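Side-chain contacts in glycoside hydrolase 15-related protein (Kribbella flavida, PDB 5Z3E), which hydrolyses the alpha-1,6-glucosidic linkage of isomaltose from the non-reducing end, releasing beta-D-glucose and D-glucose in the intracellular breakdown of a starch-derived cyclic tetrasaccharide: residues A[167-171]-A[172-176]; A[176-179]-A[180-184]; A[296-300]-A[301-305]. The protein carries 1 engineered substitution. All coordinates share one frame; numbering follows the deposited sequence.

Contact 1: A[167-171]-A[172-176]; sequences HGLDL and ERWRA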
ATOM      1  N   HIS A 167      12.745 -12.381   9.221  1.00 10.22           N
ATOM      2  CA  HIS A 167      12.644 -13.740   9.722  1.00 11.23           C
ATOM      3  C   HIS A 167      13.750 -14.660   9.255  1.00 11.41           C
ATOM      4  O   HIS A 167      13.717 -15.863   9.519  1.00 13.79           O
ATOM      5  CB  HIS A 167      11.259 -14.295   9.423  1.00 11.40           C
ATOM      6  CG  HIS A 167      10.184 -13.580  10.178  1.00 10.84           C
ATOM      7  ND1 HIS A 167      10.065 -13.659  11.554  1.00 12.00           N
ATOM      8  CD2 HIS A 167       9.214 -12.724   9.760  1.00 11.43           C
ATOM      9  CE1 HIS A 167       9.044 -12.913  11.935  1.00 12.04           C
ATOM     10  NE2 HIS A 167       8.505 -12.334  10.877  1.00 11.92           N
ATOM     11  N   GLY A 168      14.767 -14.112   8.599  1.00 11.29           N
ATOM     12  CA  GLY A 168      15.921 -14.906   8.209  1.00 12.33           C
ATOM     13  C   GLY A 168      15.628 -15.960   7.160  1.00 11.91           C
ATOM     14  O   GLY A 168      16.151 -17.054   7.224  1.00 13.75           O
ATOM     15  N   LEU A 169      14.805 -15.611   6.160  1.00 10.34           N
ATOM     16  CA  LEU A 169      14.329 -16.569   5.168  1.00  9.98           C
ATOM     17  C   LEU A 169      15.091 -16.435   3.867  1.00  9.04           C
ATOM     18  O   LEU A 169      15.537 -15.362   3.491  1.00 11.05           O
ATOM     19  CB  LEU A 169      12.847 -16.369   4.913  1.00 10.19           C
ATOM     20  CG  LEU A 169      11.981 -16.321   6.171  1.00 12.04           C
ATOM     21  CD1 LEU A 169      10.536 -16.038   5.805  1.00 13.06           C
ATOM     22  CD2 LEU A 169      12.107 -17.597   6.980  1.00 12.97           C
ATOM     23  N   ASP A 170      15.195 -17.553   3.149  1.00  8.98           N
ATOM     24  CA  ASP A 170      15.846 -17.618   1.834  1.00  8.25           C
ATOM     25  C   ASP A 170      14.876 -17.160   0.743  1.00  7.57           C
ATOM     26  O   ASP A 170      13.880 -17.815   0.442  1.00  8.04           O
ATOM     27  CB  ASP A 170      16.292 -19.052   1.596  1.00  9.04           C
ATOM     28  CG  ASP A 170      17.080 -19.256   0.338  1.00  9.17           C
ATOM     29  OD1 ASP A 170      17.163 -18.345  -0.497  1.00  9.69           O
ATOM     30  OD2 ASP A 170      17.601 -20.391   0.165  1.00 11.44           O
ATOM     31  N   LEU A 171      15.191 -16.023   0.128  1.00  7.64           N
ATOM     32  CA  LEU A 171      14.379 -15.448  -0.929  1.00  7.34           C
ATOM     33  C   LEU A 171      14.295 -16.297  -2.176  1.00  7.09           C
ATOM     34  O   LEU A 171      13.418 -16.048  -3.009  1.00  7.12           O
ATOM     35  CB  LEU A 171      14.839 -14.031  -1.276  1.00  7.57           C
ATOM     36  CG  LEU A 171      14.382 -12.966  -0.280  1.00  7.75           C
ATOM     37  CD1 LEU A 171      15.230 -11.734  -0.392  1.00  9.42           C
ATOM     38  CD2 LEU A 171      12.929 -12.639  -0.457  1.00  8.62           C
ATOM     39  N   GLU A 172      15.146 -17.316  -2.337  1.00  7.08           N
ATOM     40  CA  GLU A 172      15.005 -18.192  -3.502  1.00  7.23           C
ATOM     41  C   GLU A 172      13.630 -18.848  -3.539  1.00  6.67           C
ATOM     42  O   GLU A 172      13.141 -19.206  -4.611  1.00  7.04           O
ATOM     43  CB  GLU A 172      16.147 -19.210  -3.556  1.00  7.73           C
ATOM     44  CG  GLU A 172      16.192 -20.056  -4.814  1.00  8.22           C
ATOM     45  CD  GLU A 172      16.529 -19.327  -6.099  1.00  9.55           C
ATOM     46  OE1 GLU A 172      16.995 -18.196  -6.080  1.00 10.97           O
ATOM     47  OE2 GLU A 172      16.352 -19.930  -7.170  1.00 13.83           O
ATOM     48  N   ARG A 173      12.970 -19.012  -2.378  0.64  6.54           N
ATOM     49  CA  ARG A 173      11.597 -19.517  -2.334  0.64  6.53           C
ATOM     50  C   ARG A 173      10.653 -18.738  -3.242  0.64  6.13           C
ATOM     51  O   ARG A 173       9.714 -19.328  -3.781  0.64  6.73           O
ATOM     52  CB  ARG A 173      11.116 -19.456  -0.874  0.64  7.01           C
ATOM     53  CG  ARG A 173       9.646 -19.815  -0.628  0.64  6.65           C
ATOM     54  CD  ARG A 173       9.397 -19.971   0.838  0.64  7.28           C
ATOM     55  NE  ARG A 173       7.975 -20.155   1.114  0.64  7.09           N
ATOM     56  CZ  ARG A 173       7.453 -20.208   2.339  0.64  8.02           C
ATOM     57  NH1 ARG A 173       8.251 -20.118   3.392  0.64  8.73           N
ATOM     58  NH2 ARG A 173       6.149 -20.323   2.517  0.64  9.42           N
ATOM     59  N   TRP A 174      10.882 -17.428  -3.370  1.00  6.14           N
ATOM     60  CA  TRP A 174       9.981 -16.530  -4.095  1.00  6.09           C
ATOM     61  C   TRP A 174      10.671 -15.824  -5.261  1.00  6.14           C
ATOM     62  O   TRP A 174      10.091 -14.941  -5.887  1.00  6.54           O
ATOM     63  CB  TRP A 174       9.394 -15.494  -3.125  1.00  6.72           C
ATOM     64  CG  TRP A 174       8.626 -16.126  -2.000  1.00  6.47           C
ATOM     65  CD1 TRP A 174       7.507 -16.890  -2.108  1.00  6.84           C
ATOM     66  CD2 TRP A 174       8.904 -16.043  -0.589  1.00  6.68           C
ATOM     67  NE1 TRP A 174       7.067 -17.288  -0.871  1.00  6.92           N
ATOM     68  CE2 TRP A 174       7.913 -16.778   0.073  1.00  6.69           C
ATOM     69  CE3 TRP A 174       9.903 -15.432   0.178  1.00  8.12           C
ATOM     70  CZ2 TRP A 174       7.874 -16.887   1.471  1.00  8.08           C
ATOM     71  CZ3 TRP A 174       9.866 -15.573   1.543  1.00  9.14           C
ATOM     72  CH2 TRP A 174       8.861 -16.282   2.176  1.00  9.15           C
ATOM     73  N   ARG A 175      11.907 -16.210  -5.573  1.00  6.53           N
ATOM     74  CA  ARG A 175      12.740 -15.462  -6.503  1.00  6.42           C
ATOM     75  C   ARG A 175      12.175 -15.407  -7.912  1.00  6.25           C
ATOM     76  O   ARG A 175      12.268 -14.355  -8.563  1.00  6.47           O
ATOM     77  CB  ARG A 175      14.156 -16.043  -6.501  1.00  6.70           C
ATOM     78  CG  ARG A 175      15.064 -15.533  -7.610  1.00  7.38           C
ATOM     79  CD  ARG A 175      15.406 -14.048  -7.473  1.00  7.48           C
ATOM     80  NE  ARG A 175      16.335 -13.658  -8.541  1.00  8.31           N
ATOM     81  CZ  ARG A 175      17.634 -13.935  -8.551  1.00  8.84           C
ATOM     82  NH1 ARG A 175      18.237 -14.394  -7.463  1.00  9.37           N
ATOM     83  NH2 ARG A 175      18.344 -13.707  -9.648  1.00 10.50           N
ATOM     84  N   ALA A 176      11.647 -16.514  -8.441  1.00  6.46           N
ATOM     85  CA  ALA A 176      11.197 -16.469  -9.825  1.00  6.77           C
ATOM     86  C   ALA A 176      10.024 -15.505  -9.979  1.00  6.45           C
ATOM     87  O   ALA A 176       9.886 -14.854 -11.019  1.00  7.05           O
ATOM     88  CB  ALA A 176      10.910 -17.850 -10.353  1.00  7.46           C
TER

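Contact 2: A[176-179]-A[180-184]; sequences AGID and VAVDY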
ATOM      1  N   ALA A 176      11.647 -16.514  -8.441  1.00  6.46           N
ATOM      2  CA  ALA A 176      11.197 -16.469  -9.825  1.00  6.77           C
ATOM      3  C   ALA A 176      10.024 -15.505  -9.979  1.00  6.45           C
ATOM      4  O   ALA A 176       9.886 -14.854 -11.019  1.00  7.05           O
ATOM      5  CB  ALA A 176      10.910 -17.850 -10.353  1.00  7.46           C
ATOM      6  N   GLY A 177       9.184 -15.371  -8.954  1.00  6.53           N
ATOM      7  CA  GLY A 177       8.127 -14.369  -8.977  1.00  6.74           C
ATOM      8  C   GLY A 177       8.668 -12.939  -8.835  1.00  6.25           C
ATOM      9  O   GLY A 177       8.229 -12.036  -9.543  1.00  6.62           O
ATOM     10  N   ILE A 178       9.650 -12.778  -7.949  1.00  6.15           N
ATOM     11  CA  ILE A 178      10.375 -11.507  -7.865  1.00  6.17           C
ATOM     12  C   ILE A 178      10.905 -11.098  -9.232  1.00  6.13           C
ATOM     13  O   ILE A 178      10.786  -9.929  -9.618  1.00  6.62           O
ATOM     14  CB  ILE A 178      11.498 -11.615  -6.804  1.00  6.40           C
ATOM     15  CG1 ILE A 178      10.886 -11.650  -5.391  1.00  7.15           C
ATOM     16  CG2 ILE A 178      12.510 -10.496  -6.968  1.00  6.99           C
ATOM     17  CD1 ILE A 178      11.859 -12.033  -4.299  1.00  7.98           C
ATOM     18  N   ASP A 179      11.499 -12.033  -9.972  1.00  6.17           N
ATOM     19  CA  ASP A 179      12.074 -11.709 -11.267  1.00  6.47           C
ATOM     20  C   ASP A 179      11.020 -11.172 -12.224  1.00  6.29           C
ATOM     21  O   ASP A 179      11.301 -10.242 -13.002  1.00  6.97           O
ATOM     22  CB  ASP A 179      12.732 -12.940 -11.885  1.00  6.85           C
ATOM     23  CG  ASP A 179      14.052 -13.352 -11.246  1.00  7.17           C
ATOM     24  OD1 ASP A 179      14.668 -12.546 -10.531  1.00  7.73           O
ATOM     25  OD2 ASP A 179      14.493 -14.504 -11.527  1.00  8.75           O
ATOM     26  N   VAL A 180       9.823 -11.757 -12.229  1.00  6.52           N
ATOM     27  CA  VAL A 180       8.752 -11.264 -13.087  1.00  6.68           C
ATOM     28  C   VAL A 180       8.400  -9.816 -12.717  1.00  6.37           C
ATOM     29  O   VAL A 180       8.285  -8.943 -13.581  1.00  7.04           O
ATOM     30  CB  VAL A 180       7.505 -12.170 -13.016  1.00  6.82           C
ATOM     31  CG1 VAL A 180       6.352 -11.585 -13.792  1.00  7.94           C
ATOM     32  CG2 VAL A 180       7.823 -13.554 -13.533  1.00  7.30           C
ATOM     33  N   ALA A 181       8.204  -9.567 -11.416  1.00  6.48           N
ATOM     34  CA  ALA A 181       7.842  -8.227 -10.971  1.00  6.57           C
ATOM     35  C   ALA A 181       8.923  -7.206 -11.289  1.00  6.12           C
ATOM     36  O   ALA A 181       8.610  -6.082 -11.714  1.00  6.59           O
ATOM     37  CB  ALA A 181       7.539  -8.246  -9.480  1.00  7.10           C
ATOM     38  N   VAL A 182      10.186  -7.561 -11.063  1.00  6.31           N
ATOM     39  CA  VAL A 182      11.272  -6.642 -11.357  1.00  6.22           C
ATOM     40  C   VAL A 182      11.316  -6.324 -12.839  1.00  6.32           C
ATOM     41  O   VAL A 182      11.403  -5.161 -13.237  1.00  6.80           O
ATOM     42  CB  VAL A 182      12.637  -7.177 -10.871  1.00  6.66           C
ATOM     43  CG1 VAL A 182      13.762  -6.323 -11.408  1.00  7.54           C
ATOM     44  CG2 VAL A 182      12.695  -7.235  -9.357  1.00  6.97           C
ATOM     45  N   ASP A 183      11.281  -7.348 -13.688  1.00  6.67           N
ATOM     46  CA  ASP A 183      11.348  -7.097 -15.128  1.00  7.37           C
ATOM     47  C   ASP A 183      10.208  -6.180 -15.567  1.00  6.99           C
ATOM     48  O   ASP A 183      10.394  -5.293 -16.401  1.00  7.76           O
ATOM     49  CB  ASP A 183      11.297  -8.410 -15.904  1.00  7.97           C
ATOM     50  CG  ASP A 183      12.599  -9.205 -15.872  1.00  9.10           C
ATOM     51  OD1 ASP A 183      13.661  -8.652 -15.540  1.00 10.53           O
ATOM     52  OD2 ASP A 183      12.528 -10.392 -16.281  1.00 11.06           O
ATOM     53  N   TYR A 184       9.011  -6.423 -15.043  1.00  6.85           N
ATOM     54  CA  TYR A 184       7.845  -5.612 -15.383  1.00  6.83           C
ATOM     55  C   TYR A 184       8.057  -4.156 -14.959  1.00  6.69           C
ATOM     56  O   TYR A 184       7.821  -3.231 -15.752  1.00  7.40           O
ATOM     57  CB  TYR A 184       6.636  -6.232 -14.699  1.00  7.13           C
ATOM     58  CG  TYR A 184       5.306  -5.589 -15.026  1.00  7.10           C
ATOM     59  CD1 TYR A 184       4.752  -5.673 -16.288  1.00  7.50           C
ATOM     60  CD2 TYR A 184       4.561  -4.939 -14.050  1.00  7.91           C
ATOM     61  CE1 TYR A 184       3.511  -5.137 -16.577  1.00  7.49           C
ATOM     62  CE2 TYR A 184       3.313  -4.413 -14.314  1.00  8.04           C
ATOM     63  CZ  TYR A 184       2.779  -4.523 -15.577  1.00  7.67           C
ATOM     64  OH  TYR A 184       1.535  -4.076 -15.908  1.00  8.36           O
TER

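Contact 3: A[296-300]-A[301-305]; sequences LDVDG and GVHRF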
ATOM      1  N   LEU A 296      -5.595  17.503   5.048  1.00  9.66           N
ATOM      2  CA  LEU A 296      -6.353  16.257   4.950  1.00  9.88           C
ATOM      3  C   LEU A 296      -6.675  15.584   6.270  1.00 10.21           C
ATOM      4  O   LEU A 296      -7.520  14.692   6.289  1.00 11.42           O
ATOM      5  CB  LEU A 296      -5.646  15.263   4.031  1.00  9.89           C
ATOM      6  CG  LEU A 296      -5.506  15.723   2.580  1.00 12.18           C
ATOM      7  CD1 LEU A 296      -4.589  14.730   1.837  1.00 11.90           C
ATOM      8  CD2 LEU A 296      -6.867  15.828   1.858  1.00 13.93           C
ATOM      9  N   ASP A 297      -6.036  15.951   7.379  1.00 10.70           N
ATOM     10  CA  ASP A 297      -6.226  15.267   8.653  1.00 10.44           C
ATOM     11  C   ASP A 297      -7.200  16.051   9.497  1.00 11.07           C
ATOM     12  O   ASP A 297      -6.921  17.181   9.861  1.00 13.85           O
ATOM     13  CB  ASP A 297      -4.873  15.126   9.350  1.00 11.05           C
ATOM     14  CG  ASP A 297      -4.883  14.270  10.581  1.00 12.16           C
ATOM     15  OD1 ASP A 297      -5.915  13.826  11.046  1.00 18.38           O
ATOM     16  OD2 ASP A 297      -3.755  14.020  11.074  1.00 14.39           O
ATOM     17  N   VAL A 298      -8.342  15.469   9.801  1.00 11.22           N
ATOM     18  CA  VAL A 298      -9.340  16.103  10.658  1.00 12.41           C
ATOM     19  C   VAL A 298      -9.490  15.232  11.898  1.00 12.51           C
ATOM     20  O   VAL A 298      -9.954  14.097  11.834  1.00 12.94           O
ATOM     21  CB  VAL A 298     -10.681  16.285   9.927  1.00 13.71           C
ATOM     22  CG1 VAL A 298     -11.719  16.882  10.863  1.00 16.62           C
ATOM     23  CG2 VAL A 298     -10.466  17.179   8.711  1.00 15.07           C
ATOM     24  N   ASP A 299      -9.052  15.779  13.023  1.00 13.36           N
ATOM     25  CA  ASP A 299      -9.174  15.119  14.308  1.00 15.44           C
ATOM     26  C   ASP A 299      -8.514  13.762  14.403  1.00 13.32           C
ATOM     27  O   ASP A 299      -8.904  12.937  15.211  1.00 16.48           O
ATOM     28  CB  ASP A 299     -10.667  14.983  14.736  1.00 20.11           C
ATOM     29  CG  ASP A 299     -11.393  16.260  14.744  1.00 24.86           C
ATOM     30  OD1 ASP A 299     -10.808  17.268  15.194  1.00 29.30           O
ATOM     31  OD2 ASP A 299     -12.603  16.225  14.364  1.00 28.64           O
ATOM     32  N   GLY A 300      -7.491  13.534  13.584  1.00 12.08           N
ATOM     33  CA  GLY A 300      -6.815  12.255  13.561  1.00 11.89           C
ATOM     34  C   GLY A 300      -7.208  11.347  12.425  1.00 10.88           C
ATOM     35  O   GLY A 300      -6.524  10.353  12.198  1.00 11.64           O
ATOM     36  N   GLY A 301      -8.302  11.661  11.746  1.00 10.69           N
ATOM     37  CA  GLY A 301      -8.800  10.882  10.621  1.00 10.43           C
ATOM     38  C   GLY A 301      -8.396  11.505   9.299  1.00 10.42           C
ATOM     39  O   GLY A 301      -8.753  12.655   9.020  1.00 11.41           O
ATOM     40  N   VAL A 302      -7.626  10.778   8.478  1.00  9.75           N
ATOM     41  CA  VAL A 302      -7.021  11.355   7.304  1.00  9.96           C
ATOM     42  C   VAL A 302      -7.839  11.063   6.035  1.00  9.82           C
ATOM     43  O   VAL A 302      -8.131   9.898   5.707  1.00 10.50           O
ATOM     44  CB  VAL A 302      -5.561  10.858   7.144  1.00  9.63           C
ATOM     45  CG1 VAL A 302      -4.930  11.396   5.880  1.00 10.44           C
ATOM     46  CG2 VAL A 302      -4.722  11.232   8.346  1.00 10.49           C
ATOM     47  N   HIS A 303      -8.184  12.121   5.308  1.00 10.02           N
ATOM     48  CA  HIS A 303      -8.854  12.028   4.028  1.00 10.18           C
ATOM     49  C   HIS A 303      -7.868  11.658   2.911  1.00  9.64           C
ATOM     50  O   HIS A 303      -6.659  11.884   3.017  1.00 10.05           O
ATOM     51  CB  HIS A 303      -9.485  13.384   3.679  1.00 11.39           C
ATOM     52  CG  HIS A 303     -10.617  13.788   4.579  1.00 11.64           C
ATOM     53  ND1 HIS A 303     -11.814  13.122   4.567  1.00 13.46           N
ATOM     54  CD2 HIS A 303     -10.750  14.813   5.438  1.00 13.51           C
ATOM     55  CE1 HIS A 303     -12.645  13.700   5.409  1.00 13.94           C
ATOM     56  NE2 HIS A 303     -12.045  14.743   5.946  1.00 14.50           N
ATOM     57  N   ARG A 304      -8.404  11.138   1.820  1.00 10.12           N
ATOM     58  CA  ARG A 304      -7.566  10.739   0.691  1.00 10.00           C
ATOM     59  C   ARG A 304      -7.082  11.931  -0.122  1.00 10.60           C
ATOM     60  O   ARG A 304      -5.897  12.066  -0.417  1.00 10.64           O
ATOM     61  CB  ARG A 304      -8.285   9.731  -0.205  1.00 10.58           C
ATOM     62  CG  ARG A 304      -8.775   8.496   0.529  1.00 10.46           C
ATOM     63  CD  ARG A 304      -9.139   7.345  -0.358  1.00 10.87           C
ATOM     64  NE  ARG A 304     -10.246   7.709  -1.250  1.00 12.61           N
ATOM     65  CZ  ARG A 304     -10.702   6.928  -2.229  1.00 13.62           C
ATOM     66  NH1 ARG A 304     -10.176   5.726  -2.422  1.00 12.41           N
ATOM     67  NH2 ARG A 304     -11.655   7.351  -3.021  1.00 16.87           N
ATOM     68  N   PHE A 305      -8.013  12.798  -0.552  1.00 11.83           N
ATOM     69  CA  PHE A 305      -7.682  13.924  -1.409  1.00 13.54           C
ATOM     70  C   PHE A 305      -8.909  14.860  -1.407  1.00 14.20           C
ATOM     71  O   PHE A 305     -10.008  14.424  -1.146  1.00 14.93           O
ATOM     72  CB  PHE A 305      -7.323  13.467  -2.895  1.00 14.69           C
ATOM     73  CG  PHE A 305      -8.322  12.525  -3.542  1.00 16.15           C
ATOM     74  CD1 PHE A 305      -8.204  11.182  -3.383  1.00 15.54           C
ATOM     75  CD2 PHE A 305      -9.347  13.005  -4.417  1.00 17.66           C
ATOM     76  CE1 PHE A 305      -9.101  10.324  -3.937  1.00 18.27           C
ATOM     77  CE2 PHE A 305     -10.233  12.076  -4.969  1.00 20.87           C
ATOM     78  CZ  PHE A 305     -10.152  10.774  -4.731  1.00 18.48           C
TER

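Contact 1: A[167-171]-A[172-176]
Trp174 reaches back along the loop from the N-cap position of helix 175-188 to meet Leu171 and Leu169, three and five residues earlier. Its CB lies 4.1 Å from the carbonyl oxygen of Leu171, the same atom that accepts the backbone N-H of Trp174. With CG anti to the carbonyl carbon (chi1 -59°), the indole is carried back alongside Leu171 and Leu169. There CE3 meets Leu171 CD2 at 4.2 Å, the two side chains crossing at about a right angle, and at the far end of the six-membered ring CH2 meets Leu169 CD1 at 4.0 Å. Both methyls come in at the ring edge, near its plane. In one of its two conformers the neighbouring Arg173 overlies one face, with CG toward the rim, and its NE forms a salt bridge with Asp98. Opposite the indole's apolar edge, NE1 bonds to the same Asp98.

On the solvent side, Asp170 OD1 accepts the N-H of Glu172 at 2.9 Å (N-H...O 163°), the donor standing above the carboxylate plane, while Asp170 O takes the N-H of Arg173 at 3.2 Å. These bonds fold the chain into a compact turn between helices 151-167 and 175-188. Leu169, Leu171 and Trp174 pack on helix 151-167 through His163, Ala164 and Val160, and Trp174 also touches helix 90-105 at His97 and Asp101.

Contact 2: A[176-179]-A[180-184]
Val182 N donates to Ile178 O at 2.8 Å, the shortest of the successive i to i+4 bonds that build these turns of alpha-helix 175-188. Asp183 N to Asp179 O follows at 3.0 Å and Ala181 N to Gly177 O at 3.1 Å. Val180 N to Ala176 O is weak at 3.3 Å.

The two aspartates one turn apart have CG anti to the carbonyl carbon (chi1 -74° and -75°) and each finds a cation elsewhere: Asp179 OD1 pairs with Arg175 and also accepts a bond from Trp230, whereas Asp183 OD2 pairs with Arg108 of helix 108-119. Their OD1 atoms stay 6.4 Å apart, and these partners probably ease the like-charge repulsion.

Farther round the helix the surface is apolar. Ile178, Ala181 and Val182 rest on Leu157 of helix 151-167, Ile178 and Val182 also touch Trp230, and Val180 packs on Val111. Along the helix Ile178 and Val182 cross obliquely through their CG2 methyls, 4.0 Å apart, and Val182 CG2 also sits 3.3 Å from the carbonyl oxygen of Ile178.

Contact 3: A[296-300]-A[301-305]
Leu296 lies against the backbone of 303-305, and this is the tight, buried part of the contact. Its CG is anti to the carbonyl carbon (chi1 -63°), which sends the branch alongside the outgoing chain: CD1 rests 3.7 Å from Arg304 O, and CD2 reaches Phe305 CA at 3.9 Å. CB and CD1 also border His303 O, a buried carbonyl oxygen without a hydrogen-bonding partner. An alanine here would remove both methyls, and is likely to open a gap beside Arg304 and Phe305 and let the backbone that carries them shift. The carbonyl of Leu296 holds the start of the same segment: His303 N donates to Leu296 O at 2.8 Å, almost straight at 178°, and Val302 CA makes a CA-H...O contact with that oxygen.

Beyond lies a two-stranded antiparallel beta hairpin directly after helix 283-296, closed by a type I' turn from Val298 to Gly301. Val298 and Gly301 form its hydrogen-bonded pair, each N donating to the other's O at 2.9 Å. Asp297 and Val302 are the non-hydrogen-bonded pair, and their side chains cross on one face, Val302 CG2 lying 3.8 Å from Asp297 CG; on the other, Val298 CG2 meets the edge of the His303 imidazole, 4.0 Å from NE2, which binds His360.

Toward the turn the packing thins at Asp299, exposed and with positive phi. Gly300 is buried, its O bonded to Ser320, and at its positive phi a CB would collide with the carbonyl oxygen of Asp299, which suits a glycine. A weak bond from Gly300 N to Asp297 OD1 adds to the pair that closes the turn, and Asp297 OD2 binds His339. At the opposite end, the side chain of Phe305 comes to about 5 Å from that of Asp195, a predicted proton acceptor.

Contacts 1 and 2 are consecutive along the chain and share Ala176: the loop of contact 1 leads into helix 175-188, and contact 2 is its next turns. Their centres are 13 Å apart, and the two touch where Leu171 CD2 packs on Ile178 CD1 at 4.0 Å; Leu171 also meets Ala164 and Ile178 meets Leu157, both on helix 151-167. Contact 3 comes later, in the hairpin of strands 297-298 and 301-302, across the chain's centre, about 37 Å and 35 Å from contacts 1 and 2 between centres. Contacts 1 and 2 are structural packing away from the annotated sites; contact 3 runs on toward Asp195 and Glu198, assigned as catalytic in this family 15 glycoside hydrolase.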